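Long-range contact in effector protein HopAB2 (Pseudomonas syringae pv. tomato, PDB 3HGL), which is recognised by the tomato resistance protein Pto, eliciting host immunity, and in susceptible plants suppresses programmed cell death: residues Q15-M29 and A40-H52. Residues are numbered along the deposited sequence; the frame is centred on the assembly and turned at random.
Sequences QLVSEGADISHTRNM and AFSRVEQNIFRQH
The carboxylate of buried Glu45 meets His25 at the edge of its ring, with the two planes 23° apart. His25 ND1 donates to Glu45 OE2 on its syn side, at 2.7 Å. Thr26 OG1 donates to Glu45 OE2 from the anti side, also at 2.7 Å. Both donors are tilted out of the carboxylate plane. A water that accepts from Asp22 N donates a further hydrogen bond to Glu45 OE2. Glu45 OE1 accepts from Ser42 N at 2.8 Å, and Ser42 OG accepts from Glu45 N. This capping box starts helix 43-52, so one carboxylate caps its own helix and holds helix 23-35. These bonds probably favour the charged form of Glu45. Helices 23-29 and 43-52 cross at -62° within the all-helical Pto-interaction domain. Met29 SE lies above the face of the Phe41 ring, at a distance, a Met-aromatic contact. Between helices 5-18 and 23-35, Gly20 closes a Schellman motif. Thr26 CG2 touches the edge of the Phe49 ring, 3.5 Å from Phe49 CZ. Leu16 CD2 reaches the same ring edge and packs on Ile48 CD1 at 3.6 Å. Gln15 extends past Ile48 with CG anti to its N (chi1 -178°). This brings its amide to Gln51 and His52. There His52 NE2 donates to Gln15 OE1 at 2.7 Å, with amide and ring planes nearly perpendicular. Gln15 NE2 donates in its own amide plane to Gln51 OE1, 2.8 Å away. Glu19 lays its carboxylate against Ile48 and accepts a second bond from Gln15 NE2.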
# COMPACT_ATOMS: atom_id res chain seq x y z
N GLN A 15 -0.16 -10.26 1.69
CA GLN A 15 -1.36 -10.36 0.88
C GLN A 15 -1.07 -9.98 -0.58
O GLN A 15 -1.49 -10.67 -1.50
CB GLN A 15 -2.47 -9.47 1.44
CG GLN A 15 -3.79 -9.55 0.68
CD GLN A 15 -4.92 -8.80 1.36
OE1 GLN A 15 -4.70 -8.06 2.32
NE2 GLN A 15 -6.14 -8.97 0.86
N LEU A 16 -0.36 -8.87 -0.77
CA LEU A 16 -0.02 -8.42 -2.12
C LEU A 16 0.76 -9.49 -2.88
O LEU A 16 0.41 -9.85 -4.00
CB LEU A 16 0.81 -7.13 -2.05
CG LEU A 16 0.02 -5.88 -1.67
CD1 LEU A 16 0.96 -4.77 -1.24
CD2 LEU A 16 -0.85 -5.45 -2.86
N VAL A 17 1.82 -9.99 -2.25
CA VAL A 17 2.65 -11.02 -2.86
C VAL A 17 1.82 -12.25 -3.19
O VAL A 17 1.85 -12.76 -4.30
CB VAL A 17 3.82 -11.42 -1.93
CG1 VAL A 17 4.65 -12.53 -2.56
CG2 VAL A 17 4.69 -10.20 -1.63
N SER A 18 1.06 -12.72 -2.20
CA SER A 18 0.22 -13.90 -2.38
C SER A 18 -0.75 -13.75 -3.55
O SER A 18 -1.00 -14.71 -4.28
CB SER A 18 -0.56 -14.18 -1.09
OG SER A 18 -1.41 -15.31 -1.25
N GLU A 19 -1.30 -12.56 -3.73
CA GLU A 19 -2.25 -12.35 -4.81
C GLU A 19 -1.62 -12.03 -6.17
O GLU A 19 -2.32 -11.72 -7.13
CB GLU A 19 -3.27 -11.27 -4.40
CG GLU A 19 -4.20 -11.77 -3.30
CD GLU A 19 -5.33 -10.83 -2.97
OE1 GLU A 19 -5.95 -10.29 -3.91
OE2 GLU A 19 -5.61 -10.63 -1.77
N GLY A 20 -0.30 -12.14 -6.24
CA GLY A 20 0.39 -11.91 -7.50
C GLY A 20 0.62 -10.46 -7.91
O GLY A 20 0.84 -10.18 -9.08
N ALA A 21 0.57 -9.54 -6.95
CA ALA A 21 0.79 -8.13 -7.27
C ALA A 21 2.28 -7.87 -7.46
O ALA A 21 3.12 -8.56 -6.88
CB ALA A 21 0.25 -7.25 -6.14
N ASP A 22 2.61 -6.90 -8.30
CA ASP A 22 4.00 -6.52 -8.54
C ASP A 22 4.29 -5.43 -7.51
O ASP A 22 3.99 -4.26 -7.72
CB ASP A 22 4.15 -5.98 -9.97
CG ASP A 22 5.48 -5.27 -10.19
OD1 ASP A 22 6.40 -5.45 -9.37
OD2 ASP A 22 5.59 -4.54 -11.20
N ILE A 23 4.88 -5.82 -6.38
CA ILE A 23 5.13 -4.84 -5.32
C ILE A 23 6.06 -3.69 -5.67
O ILE A 23 6.07 -2.68 -4.97
CB ILE A 23 5.59 -5.52 -4.00
CG1 ILE A 23 6.81 -6.41 -4.24
CG2 ILE A 23 4.44 -6.35 -3.43
CD1 ILE A 23 7.41 -6.93 -2.94
N SER A 24 6.84 -3.82 -6.74
CA SER A 24 7.70 -2.70 -7.13
C SER A 24 6.74 -1.64 -7.67
O SER A 24 6.92 -0.44 -7.44
CB SER A 24 8.72 -3.12 -8.22
OG SER A 24 8.10 -3.41 -9.46
N HIS A 25 5.70 -2.09 -8.36
CA HIS A 25 4.69 -1.18 -8.89
C HIS A 25 3.85 -0.62 -7.74
O HIS A 25 3.49 0.56 -7.73
CB HIS A 25 3.78 -1.91 -9.90
CG HIS A 25 2.61 -1.09 -10.37
ND1 HIS A 25 1.40 -1.08 -9.71
CD2 HIS A 25 2.48 -0.24 -11.41
CE1 HIS A 25 0.57 -0.26 -10.33
NE2 HIS A 25 1.20 0.26 -11.37
N THR A 26 3.56 -1.46 -6.75
CA THR A 26 2.77 -1.01 -5.61
C THR A 26 3.52 0.10 -4.88
O THR A 26 2.91 1.06 -4.41
CB THR A 26 2.46 -2.16 -4.65
OG1 THR A 26 1.94 -3.27 -5.40
CG2 THR A 26 1.42 -1.73 -3.61
N ARG A 27 4.84 -0.03 -4.77
CA ARG A 27 5.63 1.00 -4.09
C ARG A 27 5.46 2.34 -4.81
O ARG A 27 5.31 3.38 -4.16
CB ARG A 27 7.12 0.65 -4.06
CG ARG A 27 7.50 -0.51 -3.15
CD ARG A 27 9.03 -0.60 -3.03
NE ARG A 27 9.58 0.59 -2.40
CZ ARG A 27 10.81 1.04 -2.59
NH1 ARG A 27 11.63 0.39 -3.40
NH2 ARG A 27 11.23 2.14 -1.97
N ASN A 28 5.51 2.32 -6.14
CA ASN A 28 5.36 3.55 -6.92
C ASN A 28 4.00 4.19 -6.70
O ASN A 28 3.90 5.41 -6.51
CB ASN A 28 5.49 3.29 -8.42
CG ASN A 28 6.85 2.79 -8.80
OD1 ASN A 28 7.84 3.10 -8.14
ND2 ASN A 28 6.92 2.02 -9.89
N MSE A 29 2.95 3.38 -6.74
CA MSE A 29 1.61 3.90 -6.55
C MSE A 29 1.40 4.44 -5.15
O MSE A 29 0.77 5.48 -4.97
CB MSE A 29 0.56 2.82 -6.85
CG MSE A 29 0.34 2.55 -8.33
SE MSE A 29 -0.10 4.16 -9.31
CE MSE A 29 1.69 4.55 -9.92
N ALA A 40 -3.30 5.18 -10.03
CA ALA A 40 -3.98 4.18 -10.84
C ALA A 40 -3.56 2.78 -10.39
O ALA A 40 -2.82 2.08 -11.09
CB ALA A 40 -3.68 4.39 -12.32
N PHE A 41 -4.01 2.39 -9.20
CA PHE A 41 -3.71 1.07 -8.66
C PHE A 41 -4.31 0.03 -9.58
O PHE A 41 -5.37 0.25 -10.17
CB PHE A 41 -4.32 0.92 -7.27
CG PHE A 41 -3.60 1.69 -6.21
CD1 PHE A 41 -2.38 1.25 -5.71
CD2 PHE A 41 -4.13 2.89 -5.73
CE1 PHE A 41 -1.69 1.98 -4.74
CE2 PHE A 41 -3.44 3.63 -4.77
CZ PHE A 41 -2.22 3.18 -4.27
N SER A 42 -3.64 -1.11 -9.71
CA SER A 42 -4.16 -2.18 -10.55
C SER A 42 -5.43 -2.71 -9.88
O SER A 42 -5.74 -2.36 -8.74
CB SER A 42 -3.14 -3.32 -10.66
OG SER A 42 -3.00 -3.97 -9.40
N ARG A 43 -6.18 -3.56 -10.58
CA ARG A 43 -7.39 -4.11 -10.00
C ARG A 43 -7.07 -4.87 -8.72
O ARG A 43 -7.77 -4.73 -7.72
CB ARG A 43 -8.10 -5.03 -11.00
CG ARG A 43 -8.63 -4.30 -12.23
CD ARG A 43 -9.55 -5.19 -13.05
NE ARG A 43 -10.17 -4.45 -14.15
CZ ARG A 43 -11.05 -4.97 -14.99
NH1 ARG A 43 -11.42 -6.24 -14.88
NH2 ARG A 43 -11.57 -4.22 -15.96
N VAL A 44 -6.01 -5.67 -8.75
CA VAL A 44 -5.62 -6.44 -7.58
C VAL A 44 -5.23 -5.52 -6.41
O VAL A 44 -5.70 -5.70 -5.29
CB VAL A 44 -4.43 -7.38 -7.90
CG1 VAL A 44 -3.88 -8.00 -6.63
CG2 VAL A 44 -4.90 -8.48 -8.85
N GLU A 45 -4.39 -4.52 -6.69
CA GLU A 45 -3.95 -3.59 -5.65
C GLU A 45 -5.13 -2.82 -5.07
O GLU A 45 -5.25 -2.68 -3.85
CB GLU A 45 -2.93 -2.59 -6.21
CG GLU A 45 -1.68 -3.23 -6.79
CD GLU A 45 -0.78 -2.25 -7.53
OE1 GLU A 45 -1.32 -1.31 -8.16
OE2 GLU A 45 0.46 -2.43 -7.51
N GLN A 46 -5.99 -2.30 -5.94
CA GLN A 46 -7.13 -1.53 -5.49
C GLN A 46 -8.02 -2.36 -4.57
O GLN A 46 -8.42 -1.90 -3.51
CB GLN A 46 -7.94 -1.03 -6.69
CG GLN A 46 -9.08 -0.11 -6.30
CD GLN A 46 -9.75 0.52 -7.51
OE1 GLN A 46 -10.30 -0.18 -8.36
NE2 GLN A 46 -9.70 1.85 -7.59
N ASN A 47 -8.31 -3.59 -4.99
CA ASN A 47 -9.15 -4.48 -4.19
C ASN A 47 -8.53 -4.70 -2.81
O ASN A 47 -9.23 -4.67 -1.79
CB ASN A 47 -9.32 -5.82 -4.91
CG ASN A 47 -10.22 -6.79 -4.15
OD1 ASN A 47 -9.79 -7.86 -3.73
ND2 ASN A 47 -11.48 -6.41 -3.98
N ILE A 48 -7.22 -4.90 -2.78
CA ILE A 48 -6.52 -5.12 -1.52
C ILE A 48 -6.49 -3.87 -0.64
O ILE A 48 -6.86 -3.92 0.53
CB ILE A 48 -5.07 -5.60 -1.77
CG1 ILE A 48 -5.10 -7.00 -2.39
CG2 ILE A 48 -4.27 -5.59 -0.46
CD1 ILE A 48 -3.74 -7.54 -2.79
N PHE A 49 -6.06 -2.75 -1.21
CA PHE A 49 -6.00 -1.50 -0.44
C PHE A 49 -7.34 -1.06 0.13
O PHE A 49 -7.39 -0.46 1.21
CB PHE A 49 -5.38 -0.39 -1.30
CG PHE A 49 -3.87 -0.44 -1.36
CD1 PHE A 49 -3.11 0.55 -0.74
CD2 PHE A 49 -3.22 -1.48 -2.00
CE1 PHE A 49 -1.72 0.50 -0.76
CE2 PHE A 49 -1.82 -1.55 -2.03
CZ PHE A 49 -1.07 -0.55 -1.41
N ARG A 50 -8.44 -1.34 -0.57
CA ARG A 50 -9.74 -0.95 -0.05
C ARG A 50 -10.07 -1.67 1.26
O ARG A 50 -10.80 -1.15 2.10
CB ARG A 50 -10.84 -1.19 -1.09
CG ARG A 50 -10.94 -0.05 -2.10
CD ARG A 50 -12.01 -0.28 -3.15
NE ARG A 50 -12.18 0.90 -4.00
CZ ARG A 50 -12.93 0.94 -5.09
NH1 ARG A 50 -13.60 -0.13 -5.48
NH2 ARG A 50 -13.02 2.07 -5.79
N GLN A 51 -9.51 -2.87 1.43
CA GLN A 51 -9.72 -3.65 2.65
C GLN A 51 -8.98 -3.06 3.85
O GLN A 51 -9.40 -3.22 5.00
CB GLN A 51 -9.23 -5.09 2.45
CG GLN A 51 -10.04 -5.91 1.47
CD GLN A 51 -9.35 -7.21 1.10
OE1 GLN A 51 -8.42 -7.66 1.78
NE2 GLN A 51 -9.80 -7.83 0.01
N HIS A 52 -7.87 -2.38 3.58
CA HIS A 52 -7.01 -1.81 4.61
C HIS A 52 -7.11 -0.29 4.80
O HIS A 52 -6.72 0.23 5.84
CB HIS A 52 -5.57 -2.21 4.31
CG HIS A 52 -5.38 -3.70 4.23
ND1 HIS A 52 -5.31 -4.49 5.35
CD2 HIS A 52 -5.32 -4.54 3.17
CE1 HIS A 52 -5.23 -5.76 4.99
NE2 HIS A 52 -5.23 -5.81 3.67
O HOH W 1 -8.23 -10.47 -1.03
O HOH W 2 -7.01 -8.16 -4.97
O HOH W 3 1.00 -4.79 -9.08